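Local coordinates for carbonic anhydrase (Coccomyxa sp. PA, PDB 3UCK) that catalyses the reversible hydration of carbon dioxide to hydrogencarbonate, using one zinc ion in each subunit, at the interface of chains A and B. Coordinates in Å, arbitrary orientation; residue numbers count along the deposited sequence, not the author numbering. Chains: chain A/B, Carbonic anhydrase.

Contact 1: the interface of chains A and B. Residues chain A 48, 69-71; chain B 66, 68, 81, 85.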
ATOM      1  N   ALA A  48     -15.568   8.219  -4.239  1.00 46.75           N
ATOM      2  CA  ALA A  48     -16.110   7.186  -5.140  1.00 47.42           C
ATOM      3  C   ALA A  48     -17.641   7.154  -5.222  1.00 48.85           C
ATOM      4  O   ALA A  48     -18.214   6.456  -6.064  1.00 48.04           O
ATOM      5  CB  ALA A  48     -15.593   5.830  -4.786  1.00 46.21           C
ATOM      6  N   ARG A  69     -10.812   8.963  -8.028  1.00 45.07           N
ATOM      7  CA  ARG A  69     -11.908   8.828  -7.045  1.00 46.82           C
ATOM      8  C   ARG A  69     -11.778   7.641  -6.114  1.00 46.64           C
ATOM      9  O   ARG A  69     -11.611   6.496  -6.554  1.00 46.39           O
ATOM     10  CB  ARG A  69     -13.298   8.742  -7.690  1.00 47.21           C
ATOM     11  CG  ARG A  69     -13.816  10.066  -8.216  1.00 47.88           C
ATOM     12  CD  ARG A  69     -15.013   9.869  -9.155  1.00 47.82           C
ATOM     13  NE  ARG A  69     -16.235   9.575  -8.419  1.00 53.64           N
ATOM     14  CZ  ARG A  69     -17.408   9.408  -8.992  1.00 56.44           C
ATOM     15  NH1 ARG A  69     -17.505   9.523 -10.307  1.00 58.69           N
ATOM     16  NH2 ARG A  69     -18.481   9.160  -8.255  1.00 57.87           N
ATOM     17  N   ASN A  70     -11.842   7.925  -4.816  1.00 46.59           N
ATOM     18  CA  ASN A  70     -11.747   6.872  -3.807  1.00 46.05           C
ATOM     19  C   ASN A  70     -12.719   7.160  -2.679  1.00 45.55           C
ATOM     20  O   ASN A  70     -13.345   8.268  -2.609  1.00 47.05           O
ATOM     21  CB  ASN A  70     -10.310   6.733  -3.273  1.00 46.35           C
ATOM     22  CG  ASN A  70      -9.841   7.974  -2.511  1.00 47.63           C
ATOM     23  OD1 ASN A  70     -10.401   8.351  -1.454  1.00 50.64           O
ATOM     24  ND2 ASN A  70      -8.809   8.617  -3.033  1.00 46.49           N
ATOM     25  N   VAL A  71     -12.869   6.160  -1.820  1.00 43.58           N
ATOM     26  CA  VAL A  71     -13.729   6.261  -0.637  1.00 41.50           C
ATOM     27  C   VAL A  71     -13.207   7.295   0.368  1.00 39.58           C
ATOM     28  O   VAL A  71     -12.268   7.021   1.089  1.00 38.25           O
ATOM     29  CB  VAL A  71     -13.910   4.879   0.060  1.00 41.10           C
ATOM     30  CG1 VAL A  71     -14.642   5.045   1.365  1.00 40.12           C
ATOM     31  CG2 VAL A  71     -14.639   3.918  -0.847  1.00 39.06           C
TER
ATOM     32  N   PHE B  66     -21.114   3.746  -8.916  1.00 48.48           N
ATOM     33  CA  PHE B  66     -20.007   3.984  -8.006  1.00 46.95           C
ATOM     34  C   PHE B  66     -18.707   3.831  -8.812  1.00 46.48           C
ATOM     35  O   PHE B  66     -18.573   2.921  -9.629  1.00 47.78           O
ATOM     36  CB  PHE B  66     -20.063   2.994  -6.861  1.00 46.85           C
ATOM     37  CG  PHE B  66     -19.541   3.519  -5.535  1.00 45.69           C
ATOM     38  CD1 PHE B  66     -20.381   4.244  -4.667  1.00 44.61           C
ATOM     39  CD2 PHE B  66     -18.247   3.223  -5.119  1.00 44.03           C
ATOM     40  CE1 PHE B  66     -19.946   4.674  -3.446  1.00 41.40           C
ATOM     41  CE2 PHE B  66     -17.773   3.670  -3.891  1.00 45.48           C
ATOM     42  CZ  PHE B  66     -18.620   4.390  -3.054  1.00 47.70           C
ATOM     43  N   GLN B  68     -14.450   3.750  -9.073  1.00 43.15           N
ATOM     44  CA  GLN B  68     -13.050   3.807  -8.725  1.00 42.39           C
ATOM     45  C   GLN B  68     -12.325   4.297  -9.995  1.00 42.71           C
ATOM     46  O   GLN B  68     -12.546   3.766 -11.068  1.00 43.37           O
ATOM     47  CB  GLN B  68     -12.591   2.422  -8.306  1.00 42.28           C
ATOM     48  CG  GLN B  68     -11.097   2.069  -8.517  1.00 41.51           C
ATOM     49  CD  GLN B  68     -10.107   2.767  -7.585  1.00 44.17           C
ATOM     50  OE1 GLN B  68      -8.903   2.584  -7.740  1.00 45.48           O
ATOM     51  NE2 GLN B  68     -10.592   3.543  -6.612  1.00 41.67           N
ATOM     52  N   ASN B  81      -6.951   0.945  -1.815  1.00 37.62           N
ATOM     53  CA  ASN B  81      -7.710   2.048  -2.394  1.00 38.83           C
ATOM     54  C   ASN B  81      -8.856   1.463  -3.195  1.00 40.15           C
ATOM     55  O   ASN B  81     -10.027   1.698  -2.894  1.00 39.38           O
ATOM     56  CB  ASN B  81      -6.877   2.902  -3.361  1.00 37.73           C
ATOM     57  CG  ASN B  81      -7.648   4.096  -3.885  1.00 37.27           C
ATOM     58  OD1 ASN B  81      -7.153   5.211  -3.843  1.00 44.08           O
ATOM     59  ND2 ASN B  81      -8.873   3.900  -4.284  1.00 36.62           N
ATOM     60  N   CYS B  85     -13.312   0.336  -2.473  1.00 48.51           N
ATOM     61  CA  CYS B  85     -14.441   0.625  -3.401  1.00 46.88           C
ATOM     62  C   CYS B  85     -15.179  -0.673  -3.701  1.00 46.80           C
ATOM     63  O   CYS B  85     -16.410  -0.719  -3.769  1.00 46.06           O
ATOM     64  CB  CYS B  85     -13.935   1.252  -4.701  1.00 46.89           C
ATOM     65  SG  CYS B  85     -13.475   3.034  -4.570  1.00 46.40           S
TER
HETATM   66  O   HOH W   1     -11.372   3.810  -2.056  1.00 50.56           O
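B:Cys85 turns its thiol toward A:Ala48 and A:Val71 with SG beside its own backbone N and opposite the carbonyl carbon (chi1 -77°). From the first turns of its helix the sulfur therefore reaches across the boundary, 3.5 Å from CB of A:Ala48. The same sulfur also meets the methyl CG2 of A:Val71, 4.0 Å from SG. B:Phe66 swings out of its strand to lie under A:Ala48, whose carbonyl oxygen stands 3.2 Å above the ring plane, over the centre. The ring is thus met by a polar atom on its face, while CB of the same alanine crowds the CE2 corner too tightly for that contact to carry weight. With an alanine here in place of B:Phe66, the carbonyl of A:Ala48 would probably lose the ring it rests over and a gap would open beneath that backbone. Further along the strand, B:Gln68 bends at chi2 (71°) and brings its amide NE2 to 3.1 Å from the backbone O of A:Arg69. The N-H points away, so this is close packing and not a hydrogen bond. B:Asn81 lies crosswise to A:Asn70, the two amides turned 79° apart; the amide of B:Asn81 rests against CB of A:Asn70, and the two amides are not paired. Water does the polar work here: the backbone N of A:Val71 gives an almost straight hydrogen bond to water 1 (2.8 Å from N to the water oxygen), and water 1 in turn joins the backbone O of B:Asn81. SG of B:Cys85 is at best a weak further partner of that water. In the fold, strand 65-70 of chain A and the turn into A:Val71 lie against strand 65-70 and the start of helix 80-92 of chain B. A:Ala48 sits between the zinc ligands A:Cys47 and A:Asp49, so the partner's phenylalanine probably helps to wall the zinc site across the dimer boundary.

Contact 2: the interface of chains A and B. Residues chain A 79-82, 84; chain B 70, 79, 81, 122, 126.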
ATOM      1  N   ASP A  79      -0.077   6.347  -0.526  1.00 37.73           N
ATOM      2  CA  ASP A  79      -1.014   5.629  -1.386  1.00 37.66           C
ATOM      3  C   ASP A  79      -0.629   5.759  -2.845  1.00 37.53           C
ATOM      4  O   ASP A  79      -0.971   6.771  -3.444  1.00 37.42           O
ATOM      5  CB  ASP A  79      -2.466   6.127  -1.229  1.00 36.11           C
ATOM      6  CG  ASP A  79      -3.360   5.551  -2.279  1.00 36.96           C
ATOM      7  OD1 ASP A  79      -4.385   6.168  -2.566  1.00 34.11           O
ATOM      8  OD2 ASP A  79      -3.032   4.452  -2.842  1.00 40.32           O
ATOM      9  N   LEU A  80       0.024   4.735  -3.418  1.00 37.88           N
ATOM     10  CA  LEU A  80       0.501   4.805  -4.820  1.00 38.34           C
ATOM     11  C   LEU A  80      -0.637   4.982  -5.850  1.00 38.86           C
ATOM     12  O   LEU A  80      -0.431   5.462  -6.931  1.00 37.60           O
ATOM     13  CB  LEU A  80       1.339   3.587  -5.188  1.00 37.87           C
ATOM     14  CG  LEU A  80       2.574   3.420  -4.320  1.00 39.35           C
ATOM     15  CD1 LEU A  80       3.294   2.137  -4.638  1.00 37.48           C
ATOM     16  CD2 LEU A  80       3.533   4.655  -4.429  1.00 41.83           C
ATOM     17  N   ASN A  81      -1.844   4.556  -5.524  1.00 39.39           N
ATOM     18  CA  ASN A  81      -2.971   4.761  -6.412  1.00 39.96           C
ATOM     19  C   ASN A  81      -3.165   6.287  -6.614  1.00 40.80           C
ATOM     20  O   ASN A  81      -3.056   6.784  -7.716  1.00 40.52           O
ATOM     21  CB  ASN A  81      -4.180   4.139  -5.746  1.00 39.93           C
ATOM     22  CG  ASN A  81      -5.398   4.055  -6.643  1.00 41.02           C
ATOM     23  OD1 ASN A  81      -5.789   5.031  -7.287  1.00 41.03           O
ATOM     24  ND2 ASN A  81      -6.062   2.879  -6.617  1.00 38.66           N
ATOM     25  N   CYS A  82      -3.442   7.008  -5.541  1.00 40.69           N
ATOM     26  CA  CYS A  82      -3.651   8.421  -5.614  1.00 42.49           C
ATOM     27  C   CYS A  82      -2.383   9.194  -6.080  1.00 42.18           C
ATOM     28  O   CYS A  82      -2.441  10.117  -6.850  1.00 40.85           O
ATOM     29  CB  CYS A  82      -4.061   8.929  -4.254  1.00 41.08           C
ATOM     30  SG  CYS A  82      -4.613  10.635  -4.319  1.00 47.46           S
ATOM     31  N   SER A  84      -0.039   8.294  -7.889  1.00 44.26           N
ATOM     32  CA  SER A  84       0.173   8.117  -9.305  1.00 44.81           C
ATOM     33  C   SER A  84      -0.639   9.069 -10.212  1.00 45.05           C
ATOM     34  O   SER A  84      -0.118   9.609 -11.183  1.00 45.21           O
ATOM     35  CB  SER A  84      -0.185   6.720  -9.664  1.00 44.45           C
ATOM     36  OG  SER A  84       0.612   6.330 -10.723  1.00 48.47           O
TER
ATOM     37  N   ASN B  70      -8.358   5.090 -11.557  1.00 42.33           N
ATOM     38  CA  ASN B  70      -6.927   5.087 -11.287  1.00 40.39           C
ATOM     39  C   ASN B  70      -6.118   4.896 -12.577  1.00 39.23           C
ATOM     40  O   ASN B  70      -6.682   4.624 -13.625  1.00 39.32           O
ATOM     41  CB  ASN B  70      -6.618   4.018 -10.220  1.00 40.86           C
ATOM     42  CG  ASN B  70      -6.628   2.629 -10.771  1.00 41.59           C
ATOM     43  OD1 ASN B  70      -5.938   2.341 -11.761  1.00 49.44           O
ATOM     44  ND2 ASN B  70      -7.370   1.732 -10.130  1.00 39.94           N
ATOM     45  N   ASP B  79      -4.252  -3.492  -3.064  1.00 36.78           N
ATOM     46  CA  ASP B  79      -4.403  -2.074  -3.074  1.00 34.69           C
ATOM     47  C   ASP B  79      -5.712  -1.745  -2.357  1.00 34.53           C
ATOM     48  O   ASP B  79      -6.804  -1.846  -2.903  1.00 33.74           O
ATOM     49  CB  ASP B  79      -4.389  -1.532  -4.507  1.00 32.63           C
ATOM     50  CG  ASP B  79      -5.004  -0.216  -4.581  1.00 32.11           C
ATOM     51  OD1 ASP B  79      -4.806   0.555  -3.597  1.00 30.21           O
ATOM     52  OD2 ASP B  79      -5.672   0.059  -5.572  1.00 30.64           O
ATOM     53  N   ASN B  81      -6.951   0.945  -1.815  1.00 37.62           N
ATOM     54  CA  ASN B  81      -7.710   2.048  -2.394  1.00 38.83           C
ATOM     55  C   ASN B  81      -8.856   1.463  -3.195  1.00 40.15           C
ATOM     56  O   ASN B  81     -10.027   1.698  -2.894  1.00 39.38           O
ATOM     57  CB  ASN B  81      -6.877   2.902  -3.361  1.00 37.73           C
ATOM     58  CG  ASN B  81      -7.648   4.096  -3.885  1.00 37.27           C
ATOM     59  OD1 ASN B  81      -7.153   5.211  -3.843  1.00 44.08           O
ATOM     60  ND2 ASN B  81      -8.873   3.900  -4.284  1.00 36.62           N
ATOM     61  N   VAL B 122       6.581   7.307  -8.970  1.00 47.96           N
ATOM     62  CA  VAL B 122       5.587   6.426  -8.429  1.00 46.48           C
ATOM     63  C   VAL B 122       4.743   5.835  -9.509  1.00 45.57           C
ATOM     64  O   VAL B 122       4.415   4.694  -9.459  1.00 44.70           O
ATOM     65  CB  VAL B 122       4.728   7.113  -7.404  1.00 47.13           C
ATOM     66  CG1 VAL B 122       5.569   7.586  -6.306  1.00 45.95           C
ATOM     67  CG2 VAL B 122       4.049   8.240  -7.997  1.00 46.46           C
ATOM     68  N   TRP B 126       3.616   1.990  -9.703  1.00 37.85           N
ATOM     69  CA  TRP B 126       2.190   1.681  -9.812  1.00 36.92           C
ATOM     70  C   TRP B 126       1.853   0.837 -11.022  1.00 37.85           C
ATOM     71  O   TRP B 126       1.006  -0.042 -10.964  1.00 37.55           O
ATOM     72  CB  TRP B 126       1.343   2.940  -9.917  1.00 38.28           C
ATOM     73  CG  TRP B 126      -0.157   2.662 -10.085  1.00 34.79           C
ATOM     74  CD1 TRP B 126      -0.856   2.795 -11.169  1.00 38.70           C
ATOM     75  CD2 TRP B 126      -1.058   2.151  -9.075  1.00 33.69           C
ATOM     76  NE1 TRP B 126      -2.187   2.439 -10.963  1.00 36.45           N
ATOM     77  CE2 TRP B 126      -2.325   2.060  -9.659  1.00 34.11           C
ATOM     78  CE3 TRP B 126      -0.906   1.804  -7.715  1.00 32.20           C
ATOM     79  CZ2 TRP B 126      -3.478   1.638  -8.946  1.00 32.58           C
ATOM     80  CZ3 TRP B 126      -2.073   1.330  -6.994  1.00 37.42           C
ATOM     81  CH2 TRP B 126      -3.323   1.260  -7.635  1.00 37.19           C
TER
HETATM   82  O   HOH W   2      -2.637   2.103  -2.223  1.00 38.72           O
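A:Asn81 lays its backbone edge on B:Trp126, its CA 3.7 Å from the centroid of the six-membered ring in a CH-pi contact. CG stands opposite the backbone N (chi1 -170°), which runs the side chain alongside the indole toward B:Asp79. CB touches the ring, 3.5 Å from CH2 of B:Trp126. CG then reaches the amide of B:Asn81, the two flat groups stacked with planes 18° apart and their CG atoms 3.6 Å from each other. The oxygen OD1 turns toward CB of B:Asn70, whose amide stands nearly square to it. At the tip ND2, still near CH2 of B:Trp126, donates a hydrogen bond to the carboxylate OD2 of B:Asp79, 3.0 Å away, on its syn side and 23° out of the carboxylate plane. The two-fold-related pair is less clear: OD1 of B:Asn81 faces OD1 of A:Asp79 at 3.2 Å, oxygen against oxygen. A half turn of that amide would offer its nitrogen instead, as its twin does, so its modelled orientation is doubtful. Each aspartate also accepts the backbone N of its own Asn81, capping the start of helix 80-92; in chain A that bond, from N to OD2, is 2.9 Å. Water 2 links OD2 of A:Asp79 with OD1 of B:Asp79 and probably eases the nearness of two acids. Beyond the indole, A:Leu80 meets B:Val122 through CD2 and CG1, while A:Ser84 sets its hydroxyl OG over CB of B:Trp126, 3.6 Å away. Together these contacts clamp the capped beginnings of two symmetry-related helices to each other, probably helping to hold the subunits as the dimer typical of beta-class carbonic anhydrases, here within an assembly of four.

Contact 1 and contact 2 are neighbouring stretches of one two-fold interface, the centres of their C-alpha atoms about 12 Å apart. B:Asn81 belongs to both: in contact 1 its backbone oxygen and amide face the end of a partner strand, and in contact 2 its amide faces the opposite helix start. Strand 65-70 and helix 80-92 recur in each. Since every patch has its twin with the chains exchanged, the same segments meet again in the symmetry-related patches. Contact 2 seems mainly to fasten the pair, while contact 1 carries the boundary to the zinc site, so dimer assembly and active-site shape are probably coupled.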